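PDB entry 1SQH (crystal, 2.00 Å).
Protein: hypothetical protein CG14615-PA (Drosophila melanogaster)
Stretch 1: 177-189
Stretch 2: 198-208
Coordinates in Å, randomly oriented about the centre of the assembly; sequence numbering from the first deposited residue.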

# COMPACT_ATOMS: atom_id res chain seq x y z
N ARG A 177 4.99 -5.91 21.44
CA ARG A 177 3.60 -5.55 21.70
C ARG A 177 3.05 -4.83 20.48
O ARG A 177 3.81 -4.35 19.64
CB ARG A 177 3.49 -4.63 22.91
CG ARG A 177 4.12 -3.26 22.69
CD ARG A 177 3.88 -2.33 23.88
NE ARG A 177 4.56 -1.04 23.72
CZ ARG A 177 4.17 -0.07 22.90
NH1 ARG A 177 3.08 -0.23 22.16
NH2 ARG A 177 4.88 1.05 22.80
N ARG A 178 1.72 -4.78 20.38
CA ARG A 178 1.09 -4.07 19.28
C ARG A 178 1.39 -2.60 19.56
O ARG A 178 1.52 -2.20 20.72
CB ARG A 178 -0.43 -4.29 19.29
CG ARG A 178 -1.19 -3.61 18.16
CD ARG A 178 -2.70 -3.71 18.35
NE ARG A 178 -3.43 -3.20 17.19
CZ ARG A 178 -4.75 -3.04 17.13
NH1 ARG A 178 -5.51 -3.34 18.18
NH2 ARG A 178 -5.32 -2.57 16.02
N LEU A 179 1.52 -1.81 18.51
CA LEU A 179 1.80 -0.39 18.70
C LEU A 179 0.55 0.29 19.26
O LEU A 179 -0.55 -0.27 19.23
CB LEU A 179 2.18 0.24 17.35
CG LEU A 179 3.44 -0.32 16.70
CD1 LEU A 179 3.59 0.26 15.29
CD2 LEU A 179 4.65 0.03 17.55
N ARG A 180 0.73 1.49 19.80
CA ARG A 180 -0.39 2.25 20.33
C ARG A 180 -0.28 3.65 19.75
O ARG A 180 0.78 4.03 19.22
CB ARG A 180 -0.36 2.26 21.87
CG ARG A 180 1.03 2.48 22.45
CD ARG A 180 1.08 2.21 23.95
NE ARG A 180 0.81 0.82 24.29
CZ ARG A 180 1.50 0.14 25.21
NH1 ARG A 180 2.49 0.72 25.87
NH2 ARG A 180 1.18 -1.12 25.49
N ALA A 181 -1.36 4.42 19.81
CA ALA A 181 -1.40 5.76 19.26
C ALA A 181 -0.15 6.60 19.53
O ALA A 181 0.38 7.23 18.62
CB ALA A 181 -2.64 6.50 19.77
N GLU A 182 0.30 6.61 20.78
CA GLU A 182 1.48 7.39 21.17
C GLU A 182 2.73 7.02 20.36
O GLU A 182 3.64 7.83 20.20
CB GLU A 182 1.77 7.19 22.65
CG GLU A 182 2.02 5.74 23.03
CD GLU A 182 2.19 5.53 24.53
OE1 GLU A 182 3.14 6.09 25.11
OE2 GLU A 182 1.36 4.81 25.13
N ASP A 183 2.76 5.79 19.86
CA ASP A 183 3.90 5.29 19.09
C ASP A 183 4.01 5.92 17.71
O ASP A 183 5.11 6.09 17.19
CB ASP A 183 3.79 3.77 18.96
CG ASP A 183 3.92 3.06 20.29
OD1 ASP A 183 3.33 1.96 20.44
OD2 ASP A 183 4.61 3.59 21.19
N ALA A 184 2.87 6.27 17.13
CA ALA A 184 2.83 6.85 15.78
C ALA A 184 3.82 7.97 15.49
O ALA A 184 4.48 7.97 14.45
CB ALA A 184 1.42 7.33 15.46
N ALA A 185 3.93 8.93 16.41
CA ALA A 185 4.83 10.06 16.21
C ALA A 185 6.31 9.66 16.12
O ALA A 185 7.08 10.25 15.35
CB ALA A 185 4.60 11.10 17.32
N MSE A 186 6.70 8.65 16.89
CA MSE A 186 8.08 8.19 16.88
C MSE A 186 8.40 7.52 15.55
O MSE A 186 9.41 7.83 14.91
CB MSE A 186 8.34 7.23 18.04
CG MSE A 186 7.86 7.76 19.40
SE MSE A 186 8.53 9.53 19.88
CE MSE A 186 6.92 10.57 19.62
N VAL A 187 7.54 6.59 15.12
CA VAL A 187 7.75 5.90 13.86
C VAL A 187 7.77 6.90 12.70
O VAL A 187 8.53 6.74 11.74
CB VAL A 187 6.64 4.81 13.60
CG1 VAL A 187 5.30 5.32 14.00
CG2 VAL A 187 6.61 4.41 12.13
N HIS A 188 6.96 7.95 12.80
CA HIS A 188 6.90 8.96 11.76
C HIS A 188 8.14 9.85 11.75
O HIS A 188 8.56 10.34 10.70
CB HIS A 188 5.64 9.82 11.94
CG HIS A 188 5.34 10.70 10.77
ND1 HIS A 188 6.03 11.87 10.51
CD2 HIS A 188 4.44 10.57 9.76
CE1 HIS A 188 5.57 12.41 9.40
NE2 HIS A 188 4.60 11.65 8.92
N ASP A 189 8.74 10.06 12.92
CA ASP A 189 9.94 10.89 13.03
C ASP A 189 11.17 10.28 12.38
O ASP A 189 12.10 11.00 12.02
CB ASP A 189 10.27 11.19 14.49
CG ASP A 189 11.53 12.04 14.63
OD1 ASP A 189 11.55 13.17 14.09
OD2 ASP A 189 12.51 11.58 15.27
N SER A 198 1.04 10.71 6.36
CA SER A 198 0.90 11.67 7.46
C SER A 198 0.87 11.00 8.82
O SER A 198 0.64 9.79 8.93
CB SER A 198 -0.38 12.46 7.29
OG SER A 198 -1.49 11.66 7.67
N LEU A 199 1.06 11.80 9.86
CA LEU A 199 1.05 11.32 11.24
C LEU A 199 -0.32 10.72 11.53
O LEU A 199 -0.43 9.65 12.15
CB LEU A 199 1.30 12.48 12.21
CG LEU A 199 1.92 12.24 13.58
CD1 LEU A 199 1.74 13.50 14.40
CD2 LEU A 199 1.30 11.05 14.28
N THR A 200 -1.37 11.41 11.08
CA THR A 200 -2.73 10.96 11.30
C THR A 200 -3.04 9.67 10.53
O THR A 200 -3.86 8.87 10.98
CB THR A 200 -3.76 12.08 10.99
OG1 THR A 200 -5.03 11.50 10.67
CG2 THR A 200 -3.27 12.97 9.85
N TYR A 201 -2.37 9.46 9.40
CA TYR A 201 -2.55 8.23 8.63
C TYR A 201 -2.00 7.11 9.52
O TYR A 201 -2.68 6.11 9.75
CB TYR A 201 -1.75 8.27 7.32
CG TYR A 201 -1.65 6.93 6.60
CD1 TYR A 201 -2.75 6.09 6.47
CD2 TYR A 201 -0.46 6.54 5.97
CE1 TYR A 201 -2.68 4.89 5.74
CE2 TYR A 201 -0.37 5.35 5.24
CZ TYR A 201 -1.48 4.53 5.13
OH TYR A 201 -1.42 3.37 4.38
N LEU A 202 -0.78 7.30 10.02
CA LEU A 202 -0.17 6.30 10.89
C LEU A 202 -1.06 6.00 12.11
O LEU A 202 -1.18 4.84 12.53
CB LEU A 202 1.22 6.75 11.33
CG LEU A 202 2.41 6.26 10.48
CD1 LEU A 202 2.14 6.50 9.02
CD2 LEU A 202 3.69 6.97 10.90
N GLN A 203 -1.68 7.04 12.66
CA GLN A 203 -2.56 6.86 13.82
C GLN A 203 -3.79 6.02 13.46
O GLN A 203 -4.29 5.24 14.29
CB GLN A 203 -2.97 8.23 14.38
CG GLN A 203 -2.05 8.72 15.50
CD GLN A 203 -2.17 10.21 15.78
OE1 GLN A 203 -3.24 10.80 15.60
NE2 GLN A 203 -1.08 10.82 16.23
N ALA A 204 -4.26 6.16 12.22
CA ALA A 204 -5.41 5.37 11.77
C ALA A 204 -4.99 3.90 11.63
O ALA A 204 -5.73 2.99 12.02
CB ALA A 204 -5.92 5.91 10.43
N LEU A 205 -3.78 3.69 11.10
CA LEU A 205 -3.24 2.35 10.91
C LEU A 205 -2.99 1.59 12.22
O LEU A 205 -3.21 0.38 12.29
CB LEU A 205 -1.93 2.41 10.11
CG LEU A 205 -2.06 2.58 8.60
CD1 LEU A 205 -0.69 2.78 7.96
CD2 LEU A 205 -2.74 1.34 8.03
N VAL A 206 -2.53 2.28 13.25
CA VAL A 206 -2.29 1.59 14.51
C VAL A 206 -3.65 1.20 15.08
O VAL A 206 -3.76 0.23 15.83
CB VAL A 206 -1.53 2.47 15.53
CG1 VAL A 206 -2.27 3.76 15.76
CG2 VAL A 206 -1.37 1.72 16.86
N ARG A 207 -4.68 1.94 14.69
CA ARG A 207 -6.02 1.66 15.20
C ARG A 207 -6.75 0.52 14.48
O ARG A 207 -7.28 -0.39 15.14
CB ARG A 207 -6.88 2.92 15.14
CG ARG A 207 -8.29 2.70 15.67
CD ARG A 207 -9.15 3.95 15.61
NE ARG A 207 -10.50 3.67 16.09
CZ ARG A 207 -11.51 4.52 16.05
NH1 ARG A 207 -11.34 5.74 15.54
NH2 ARG A 207 -12.70 4.17 16.52
N PHE A 208 -6.78 0.58 13.15
CA PHE A 208 -7.49 -0.42 12.35
C PHE A 208 -6.68 -1.53 11.69
O PHE A 208 -7.26 -2.50 11.19
CB PHE A 208 -8.32 0.31 11.31
CG PHE A 208 -9.48 1.04 11.90
CD1 PHE A 208 -10.57 0.34 12.41
CD2 PHE A 208 -9.46 2.43 12.02
CE1 PHE A 208 -11.63 1.01 13.02
CE2 PHE A 208 -10.51 3.10 12.63
CZ PHE A 208 -11.59 2.39 13.13
O HOH W 1 -2.22 -1.72 15.18
O HOH W 2 1.30 9.33 17.73

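The apolar centre of this contact lies where the helix that includes Ala 184, Val 187 and His 188 meets the helix of Leu 199 to Phe 208. Their axes approach to 9.1 Å, and their N-to-C directions differ by 127°, so the chains run in broadly opposing senses while crossing obliquely. Ala 184 is central: its CA-to-CB bond points toward the second stretch, and its small methyl allows close packing, with CB 3.7 Å from Gln 203 CG, 3.9 Å from Leu 199 CD2 and 4.2 Å from Leu 202 CB. Leu 202 also points toward its partner, and its CD2 is the atom nearest to two residues one turn further along: 3.9 Å from Val 187 CG1 and 3.6 Å from His 188 CB. That methyl also lies near the plane of the His 188 ring, at its edge.

Val 206 provides the second apolar focus and has the most area covered by the opposite stretch of any residue here. Its CG2 packs 3.9 Å from Leu 179 CB, but the methyl also abuts backbone, standing 3.2 Å from Leu 179 O and 3.6 Å from Arg 180 N. The loop before the first helix thus contributes main chain as well as side chain to the packing.

At the other end, His 188 is in the t rotamer and reaches the beginning of the second helix, where its CD2 lies 3.6 Å from Leu 199 N and 3.7 Å from Ser 198 C. These are packing contacts. The helix start is secured within its own stretch: Ser 198, at the N-cap position, accepts a capping bond from Tyr 201 N to its OG at 2.9 Å. Leu 199 points sideways at CB, yet its extended side chain brings CD2 to 4.0 Å from Ala 185 N.

Toward the polar edge, water 2 bridges the stretches. It donates to Ala 181 O at 2.5 Å and accepts from Ala 185 N at 3.0 Å and Gln 203 NE2 at 3.2 Å.

Arg 178 forms the direct polar link. Its CA-to-CB bond points sideways, but the extended side chain carries NH2 to 3.1 Å from Arg 207 O, a weak hydrogen bond with an N-H...O angle of 121°. Arg 178 NH2 is also 3.2 Å from Val 206 O, where the angle is too poor for a bond. Water 1 instead joins these residues, accepting from Arg 178 NE at 2.8 Å and donating to Val 206 O at 2.6 Å.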